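2,3,4,5-tetrahydropyridine-2,6-dicarboxylate N-succinyltransferase (Campylobacter jejuni, PDB 2RIJ) catalyses the transfer of a succinyl group from succinyl-CoA to tetrahydrodipicolinate, the first step of the succinylase branch of lysine biosynthesis, and works as a homotrimer. Local coordinates at the interface of chains A and B. Coordinates in Å, arbitrary orientation; residue numbers count along the deposited sequence, not the author numbering. Chains: chain A/B, Putative 2,3,4,5-tetrahydropyridine-2-carboxylate N- succinyltransferase.

Contact 1: the interface of chains A and B. Residues chain A 213-217; chain B 169, 180, 184.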
# COMPACT_ATOMS: atom_id res chain seq x y z
N ILE A 213 -22.18 -45.61 -14.33
CA ILE A 213 -23.28 -45.48 -13.40
C ILE A 213 -22.68 -45.07 -12.07
O ILE A 213 -21.94 -45.85 -11.46
CB ILE A 213 -24.06 -46.80 -13.25
CG1 ILE A 213 -24.60 -47.27 -14.61
CG2 ILE A 213 -25.23 -46.67 -12.20
CD1 ILE A 213 -25.10 -48.75 -14.66
N PRO A 214 -23.00 -43.85 -11.61
CA PRO A 214 -22.46 -43.43 -10.31
C PRO A 214 -22.91 -44.33 -9.15
O PRO A 214 -23.91 -45.03 -9.28
CB PRO A 214 -23.10 -42.05 -10.11
CG PRO A 214 -23.34 -41.54 -11.46
CD PRO A 214 -23.80 -42.76 -12.21
N GLU A 215 -22.18 -44.26 -8.06
CA GLU A 215 -22.57 -44.90 -6.79
C GLU A 215 -23.83 -44.21 -6.32
O GLU A 215 -24.19 -43.11 -6.78
CB GLU A 215 -21.48 -44.69 -5.74
CG GLU A 215 -20.16 -45.37 -6.07
CD GLU A 215 -19.18 -44.49 -6.86
OE1 GLU A 215 -19.55 -43.37 -7.33
OE2 GLU A 215 -18.02 -44.93 -7.01
N ASP A 216 -24.54 -44.85 -5.40
CA ASP A 216 -25.81 -44.28 -4.95
C ASP A 216 -25.70 -42.94 -4.25
O ASP A 216 -26.69 -42.19 -4.18
CB ASP A 216 -26.53 -45.22 -3.97
CG ASP A 216 -27.15 -46.45 -4.62
OD1 ASP A 216 -27.42 -46.47 -5.83
OD2 ASP A 216 -27.39 -47.40 -3.87
N ASN A 217 -24.52 -42.65 -3.69
CA ASN A 217 -24.25 -41.36 -3.04
C ASN A 217 -23.42 -40.35 -3.88
O ASN A 217 -22.93 -39.35 -3.33
CB ASN A 217 -23.58 -41.54 -1.68
CG ASN A 217 -22.24 -42.27 -1.75
OD1 ASN A 217 -21.96 -42.99 -2.70
ND2 ASN A 217 -21.39 -42.07 -0.73
N ASN B 169 -31.72 -40.52 -4.70
CA ASN B 169 -30.78 -40.18 -5.76
C ASN B 169 -31.03 -41.14 -6.92
O ASN B 169 -30.90 -42.35 -6.78
CB ASN B 169 -29.32 -40.28 -5.27
CG ASN B 169 -28.33 -39.77 -6.29
OD1 ASN B 169 -28.61 -38.82 -7.03
ND2 ASN B 169 -27.15 -40.41 -6.36
N LEU B 180 -30.83 -46.17 -9.97
CA LEU B 180 -29.47 -46.53 -10.34
C LEU B 180 -29.30 -48.07 -10.32
O LEU B 180 -28.63 -48.63 -11.18
CB LEU B 180 -28.44 -45.83 -9.41
CG LEU B 180 -28.40 -44.28 -9.58
CD1 LEU B 180 -27.62 -43.62 -8.45
CD2 LEU B 180 -27.85 -43.89 -10.94
N ARG B 184 -27.73 -50.69 -13.11
CA ARG B 184 -26.67 -51.65 -12.82
C ARG B 184 -27.13 -53.05 -13.20
O ARG B 184 -26.41 -53.78 -13.87
CB ARG B 184 -26.29 -51.60 -11.33
CG ARG B 184 -25.61 -50.28 -10.92
CD ARG B 184 -25.32 -50.27 -9.40
NE ARG B 184 -25.03 -48.91 -8.97
CZ ARG B 184 -25.75 -48.23 -8.08
NH1 ARG B 184 -26.75 -48.81 -7.44
NH2 ARG B 184 -25.44 -46.98 -7.84
O HOH W 1 -22.53 -48.03 -9.93

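Contact 2: the interface of chains A and B. Residues chain A 364, 366-367, 369; chain B 325-326, 369-371.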
# COMPACT_ATOMS: atom_id res chain seq x y z
N GLN A 364 -6.17 -12.03 0.89
CA GLN A 364 -5.70 -10.68 0.62
C GLN A 364 -5.89 -9.79 1.83
O GLN A 364 -6.92 -9.85 2.50
CB GLN A 364 -6.44 -10.05 -0.57
CG GLN A 364 -5.79 -8.72 -1.01
CD GLN A 364 -6.01 -8.36 -2.50
OE1 GLN A 364 -6.85 -8.94 -3.17
NE2 GLN A 364 -5.22 -7.40 -3.00
N SER A 366 -7.07 -6.65 3.14
CA SER A 366 -7.95 -5.72 2.47
C SER A 366 -7.63 -4.25 2.74
O SER A 366 -8.07 -3.41 1.98
CB SER A 366 -9.44 -6.08 2.63
OG SER A 366 -9.79 -6.17 3.95
N ILE A 367 -6.79 -3.95 3.73
CA ILE A 367 -6.33 -2.57 3.98
C ILE A 367 -5.09 -2.21 3.14
O ILE A 367 -5.08 -1.17 2.48
CB ILE A 367 -6.05 -2.33 5.50
CG1 ILE A 367 -7.33 -2.56 6.31
CG2 ILE A 367 -5.51 -0.93 5.73
CD1 ILE A 367 -8.63 -2.18 5.57
N GLY A 369 -3.78 -4.21 0.70
CA GLY A 369 -3.82 -4.83 -0.60
C GLY A 369 -2.83 -5.98 -0.83
O GLY A 369 -2.88 -6.58 -1.88
N THR B 325 -14.25 -9.77 5.17
CA THR B 325 -13.51 -8.75 4.46
C THR B 325 -13.64 -7.40 5.14
O THR B 325 -14.74 -6.99 5.52
CB THR B 325 -14.00 -8.63 3.01
OG1 THR B 325 -14.17 -9.93 2.49
CG2 THR B 325 -13.07 -7.85 2.18
N LYS B 326 -12.52 -6.70 5.28
CA LYS B 326 -12.54 -5.33 5.79
C LYS B 326 -12.53 -4.33 4.66
O LYS B 326 -11.84 -4.51 3.66
CB LYS B 326 -11.35 -5.09 6.70
CG LYS B 326 -11.38 -5.93 7.97
CD LYS B 326 -10.05 -5.82 8.70
CE LYS B 326 -10.07 -6.58 9.97
NZ LYS B 326 -8.80 -6.29 10.69
N GLY B 369 -4.43 -0.54 -3.54
CA GLY B 369 -4.87 -1.89 -3.32
C GLY B 369 -5.93 -2.08 -2.22
O GLY B 369 -6.38 -3.19 -2.04
N ALA B 370 -6.38 -1.01 -1.55
CA ALA B 370 -7.35 -1.07 -0.43
C ALA B 370 -8.76 -1.45 -0.93
O ALA B 370 -9.22 -0.97 -1.97
CB ALA B 370 -7.46 0.25 0.33
N MSE B 371 -9.44 -2.28 -0.14
CA MSE B 371 -10.86 -2.51 -0.36
C MSE B 371 -11.66 -1.35 0.20
O MSE B 371 -11.48 -0.94 1.37
CB MSE B 371 -11.30 -3.84 0.26
CG MSE B 371 -10.63 -5.04 -0.32
SE MSE B 371 -11.09 -5.28 -2.17
CE MSE B 371 -12.85 -5.94 -2.06

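Contact 1: the interface of chains A and B
The carboxylate oxygen OD1 of A:Asp216 is gripped by both terminal nitrogens of the B:Arg184 guanidinium, NH1 at 2.9 Å from OD1 and NH2 at the same distance, so that one oxygen takes two hydrogen bonds within a salt bridge. The guanidinium presents its end edge, and OD1 lies almost exactly in its plane. The carboxylate, however, is turned 57° against that plane, and both nitrogens come to OD1 from above the same carboxylate face. NH2 has a second task: it donates, 2.9 Å away, to the carbonyl O of A:Pro214, meeting a lone pair in the carbonyl plane. The remaining nitrogen, NE of B:Arg184, is joined by a water at 2.8 Å to chain A, because that water also bonds the carbonyl O of A:Ile213. A planar, many-donor group such as arginine suits a loop that offers a carboxylate and backbone carbonyls along two sides of its rim, and these bonds should fix its rotation.

B:Arg184 reaches the loop from helix 180-192 on a stem extended from CG to NE (chi2 177°, chi3 -164°). The branched side chain of A:Ile213 lies across the stem, CD1 over its base, 3.8 Å from CA of B:Arg184, and CG2 near CG and NE. One turn earlier on the helix, B:Leu180 adds apolar bulk, CD2 resting 4.0 Å from CG2 of A:Ile213 and CB lying close to OD1 of A:Asp216. At the other end of the loop, the amide ND2 of B:Asn169 donates to the backbone O of A:Asp216 over 2.8 Å, coming from above the carbonyl plane. A:Asp216 is thus held by side chain and main chain alike. The patch clamps the 213-217 loop of one subunit to a helix and loop of its neighbour, probably helping to hold the homotrimer together.

Contact 2: the interface of chains A and B
The loop that follows strand 360-364 of chain A, carrying A:Ser366 and A:Ile367, fits between two parts of chain B: the start of strand 326-329 and the loop 369-370 that leads into strand 371-375. A:Ser366 is the hub, with 79 Å² of its surface hidden. Its hydroxyl OG donates to the backbone O of B:Lys326 at 2.7 Å, tilted 19° from the carbonyl plane, while a weak bond from the N of B:Lys326 returns to OG. A small side chain that both donates and accepts suits this place beside the first residue of a strand, which offers both a backbone N-H and a carbonyl. OG stands between the backbone N and the carbonyl carbon of its own residue (chi1 56°), which turns it towards B:Lys326.

The main-chain O of A:Ser366 faces the other part of chain B and accepts from N of B:Met371, a selenomethionine here, at 2.8 Å and nearly straight (175° at the hydrogen). Serine also brings little bulk, and CB packs tightly, 3.3 Å from CG of B:Met371, whose chain bends at chi2 and chi3. The methyl CG2 of B:Thr325 lies on another flank of that CB. A:Ile367 adds a looser contact, its CD1 reaching CB of B:Lys326, while the methyl of B:Ala370 sits near its backbone O. A:Gly369 and B:Gly369, equivalent residues of two copies, approach where neither has a side chain to intervene.

A:Gln364 and A:Ser366 are both predicted to bind succinyl-CoA, so this seam probably borders the succinyl-CoA site. Within chain A, the amide NE2 of A:Gln364 donates to the backbone O of A:Gly369 at 2.7 Å, from above the carbonyl plane.

The centres of contact 1 and contact 2 lie about 45 Å apart, and they share no residue or secondary-structure element, so chains A and B touch at widely separated places, these two among them. Contact 1 relies on a charged pair; contact 2 relies mainly on backbone groups and a hydroxyl. Between them runs the hexapeptide-repeat region typical of this family, and wide spacing should resist tilting of one subunit against the next. The centre of contact 1 is about 19 Å from A:Glu258, and that of contact 2 about 25 Å from B:Glu258, the predicted catalytic residues; contact 1 probably serves assembly, whereas contact 2 may also shape the succinyl-CoA site.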